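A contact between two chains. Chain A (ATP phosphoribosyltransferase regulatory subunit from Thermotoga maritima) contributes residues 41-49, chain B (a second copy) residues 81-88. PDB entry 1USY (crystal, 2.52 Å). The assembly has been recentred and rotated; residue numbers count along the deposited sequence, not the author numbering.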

# COMPACT_ATOMS: atom_id res chain seq x y z
N LEU A 41 -3.71 -2.33 -0.13
CA LEU A 41 -3.75 -1.24 -1.08
C LEU A 41 -3.42 -1.73 -2.48
O LEU A 41 -2.38 -2.38 -2.66
CB LEU A 41 -2.68 -0.19 -0.73
CG LEU A 41 -2.87 0.89 0.33
CD1 LEU A 41 -1.80 1.97 0.18
CD2 LEU A 41 -4.27 1.48 0.19
N ASP A 42 -4.25 -1.38 -3.47
CA ASP A 42 -3.96 -1.68 -4.87
C ASP A 42 -3.42 -0.46 -5.59
O ASP A 42 -3.47 0.65 -5.06
CB ASP A 42 -5.19 -2.28 -5.57
CG ASP A 42 -6.32 -1.27 -5.79
OD1 ASP A 42 -7.47 -1.73 -6.01
OD2 ASP A 42 -6.17 -0.02 -5.77
N ARG A 43 -2.88 -0.64 -6.80
CA ARG A 43 -2.28 0.48 -7.51
C ARG A 43 -3.31 1.52 -8.01
O ARG A 43 -3.04 2.31 -8.94
CB ARG A 43 -1.38 -0.02 -8.65
CG ARG A 43 -0.06 0.72 -8.76
CD ARG A 43 0.36 1.09 -10.18
NE ARG A 43 1.20 0.06 -10.80
CZ ARG A 43 0.73 -0.96 -11.53
NH1 ARG A 43 -0.57 -1.10 -11.75
NH2 ARG A 43 1.58 -1.84 -12.05
N LYS A 44 -4.48 1.53 -7.37
CA LYS A 44 -5.62 2.34 -7.82
C LYS A 44 -6.16 3.24 -6.73
O LYS A 44 -7.11 3.97 -6.96
CB LYS A 44 -6.75 1.43 -8.34
CG LYS A 44 -6.79 1.39 -9.85
CD LYS A 44 -7.89 0.51 -10.36
CE LYS A 44 -7.44 -0.34 -11.53
NZ LYS A 44 -6.73 0.45 -12.58
N GLY A 45 -5.54 3.17 -5.55
CA GLY A 45 -5.97 3.96 -4.41
C GLY A 45 -6.97 3.27 -3.51
O GLY A 45 -7.27 3.77 -2.43
N ASN A 46 -7.48 2.12 -3.93
CA ASN A 46 -8.49 1.45 -3.15
C ASN A 46 -7.86 0.90 -1.90
O ASN A 46 -6.73 0.43 -1.94
CB ASN A 46 -9.11 0.28 -3.94
CG ASN A 46 -9.89 0.72 -5.15
OD1 ASN A 46 -10.98 1.29 -5.04
ND2 ASN A 46 -9.36 0.42 -6.33
N LEU A 47 -8.59 0.94 -0.80
CA LEU A 47 -8.13 0.28 0.40
C LEU A 47 -9.12 -0.82 0.70
O LEU A 47 -10.33 -0.61 0.60
CB LEU A 47 -8.05 1.27 1.56
CG LEU A 47 -7.28 0.81 2.79
CD1 LEU A 47 -6.38 1.92 3.25
CD2 LEU A 47 -8.23 0.38 3.92
N PHE A 48 -8.60 -2.00 1.06
CA PHE A 48 -9.46 -3.14 1.27
C PHE A 48 -9.18 -3.83 2.59
O PHE A 48 -8.07 -3.79 3.12
CB PHE A 48 -9.27 -4.18 0.18
CG PHE A 48 -9.60 -3.70 -1.19
CD1 PHE A 48 -8.58 -3.32 -2.07
CD2 PHE A 48 -10.93 -3.69 -1.65
CE1 PHE A 48 -8.89 -2.88 -3.39
CE2 PHE A 48 -11.26 -3.26 -2.97
CZ PHE A 48 -10.23 -2.87 -3.83
N SER A 49 -10.20 -4.50 3.11
CA SER A 49 -10.05 -5.40 4.21
C SER A 49 -10.19 -6.81 3.62
O SER A 49 -10.71 -6.97 2.51
CB SER A 49 -11.12 -5.11 5.25
OG SER A 49 -12.42 -5.45 4.78
N ARG B 81 -12.17 -8.49 -11.07
CA ARG B 81 -11.68 -7.65 -12.18
C ARG B 81 -11.92 -6.20 -11.88
O ARG B 81 -12.44 -5.85 -10.83
CB ARG B 81 -12.28 -8.08 -13.54
CG ARG B 81 -13.60 -7.46 -13.84
CD ARG B 81 -14.42 -8.12 -14.91
NE ARG B 81 -15.70 -7.41 -15.02
CZ ARG B 81 -16.82 -7.75 -14.38
NH1 ARG B 81 -16.85 -8.82 -13.59
NH2 ARG B 81 -17.92 -7.04 -14.55
N TYR B 82 -11.52 -5.33 -12.79
CA TYR B 82 -11.66 -3.90 -12.54
C TYR B 82 -12.67 -3.30 -13.49
O TYR B 82 -12.68 -3.63 -14.66
CB TYR B 82 -10.31 -3.20 -12.63
CG TYR B 82 -9.54 -3.28 -11.34
CD1 TYR B 82 -8.46 -4.17 -11.21
CD2 TYR B 82 -9.87 -2.48 -10.24
CE1 TYR B 82 -7.69 -4.23 -10.02
CE2 TYR B 82 -9.12 -2.54 -9.04
CZ TYR B 82 -8.05 -3.43 -8.94
OH TYR B 82 -7.33 -3.51 -7.77
N SER B 83 -13.56 -2.47 -12.96
CA SER B 83 -14.51 -1.78 -13.82
C SER B 83 -14.17 -0.34 -13.61
O SER B 83 -14.60 0.28 -12.62
CB SER B 83 -15.95 -2.09 -13.40
OG SER B 83 -16.79 -0.97 -13.61
N GLY B 84 -13.35 0.18 -14.53
CA GLY B 84 -12.66 1.45 -14.32
C GLY B 84 -11.70 1.29 -13.16
O GLY B 84 -10.62 0.70 -13.28
N SER B 85 -12.11 1.79 -12.00
CA SER B 85 -11.22 1.81 -10.86
C SER B 85 -11.83 1.16 -9.59
O SER B 85 -11.33 1.36 -8.48
CB SER B 85 -10.75 3.25 -10.63
OG SER B 85 -11.36 3.81 -9.48
N ASP B 86 -12.90 0.40 -9.77
CA ASP B 86 -13.45 -0.38 -8.68
C ASP B 86 -13.22 -1.87 -8.94
O ASP B 86 -13.37 -2.36 -10.06
CB ASP B 86 -14.96 -0.11 -8.48
CG ASP B 86 -15.32 1.36 -8.62
OD1 ASP B 86 -14.96 2.17 -7.73
OD2 ASP B 86 -15.99 1.78 -9.58
N LEU B 87 -12.83 -2.59 -7.89
CA LEU B 87 -12.71 -4.04 -7.98
C LEU B 87 -14.10 -4.67 -7.90
O LEU B 87 -14.84 -4.43 -6.96
CB LEU B 87 -11.80 -4.55 -6.87
CG LEU B 87 -10.89 -5.75 -7.06
CD1 LEU B 87 -10.26 -6.07 -5.70
CD2 LEU B 87 -11.70 -6.91 -7.45
N VAL B 88 -14.46 -5.44 -8.90
CA VAL B 88 -15.69 -6.19 -8.89
C VAL B 88 -15.33 -7.64 -9.07
O VAL B 88 -14.24 -7.96 -9.53
CB VAL B 88 -16.73 -5.76 -10.04
CG1 VAL B 88 -16.87 -4.27 -10.16
CG2 VAL B 88 -16.38 -6.36 -11.40

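This is a small, mainly polar contact between two hairpin-like turns, in which A:Asp42 and A:Asn46 supply the hydrogen-bonding groups on one side, B:Tyr82 and a backbone carbonyl supply them on the other, and a lysine chain packs over the tyrosine ring. The two stretches bury 323 Å² between them, and their backbones stay well apart: the nearest CA pair, A:Lys44 CA to B:Ser85 CA, is separated by 6.4 Å. Side chains therefore bridge most of the gap.

The shortest link runs from B:Tyr82 OH to A:Asp42 OD1, a hydrogen bond of 2.5 Å with the phenol as donor. The carboxylate lies at the edge of the ring, near its plane, where an oxygen can meet the hydroxyl. A:Asp42 is also held from its own chain. Its OD1 accepts from A:Asn46 ND2 at 2.9 Å, and its OD2 accepts from the backbone A:Asn46 N at 3.1 Å, so the side chain that receives the tyrosine is tied into its own turn.

A:Asn46 extends this network across the interface. Its ND2 donates to B:Ser85 O at 3.1 Å, with an N-H...O angle of 161°, close to linear. The same amide nitrogen thus serves an acceptor in each chain, A:Asp42 OD1 and B:Ser85 O, as its two hydrogens allow. On the receiving side, B:Ser85 contributes its main chain to this bond, and its CA-to-CB bond points sideways.

A:Lys44 has the largest area covered by the opposing stretch, 76 Å². Its CE sits 3.6 Å from the centroid of the B:Tyr82 ring and 16° off the ring normal, a CH-pi contact over the face. The ammonium is farther out: NZ lies 5.0 Å from the same centroid, 15° off the normal, which still meets the description of a cation-pi interaction. The methylene is therefore the part in close packing. The chain also runs along the turn of the other subunit, with A:Lys44 CD 3.6 Å from B:Ser85 CA and A:Lys44 CE 3.8 Å from B:Gly84 O. B:Tyr82 is consequently engaged in two directions, over a face by lysine and at its hydroxyl by aspartate.

Apolar packing supplements these contacts where A:Phe48 CZ approaches B:Leu87 CD1 to 3.7 Å. Both residues direct their CA-to-CB bonds toward the other stretch, and both are buried in the assembly.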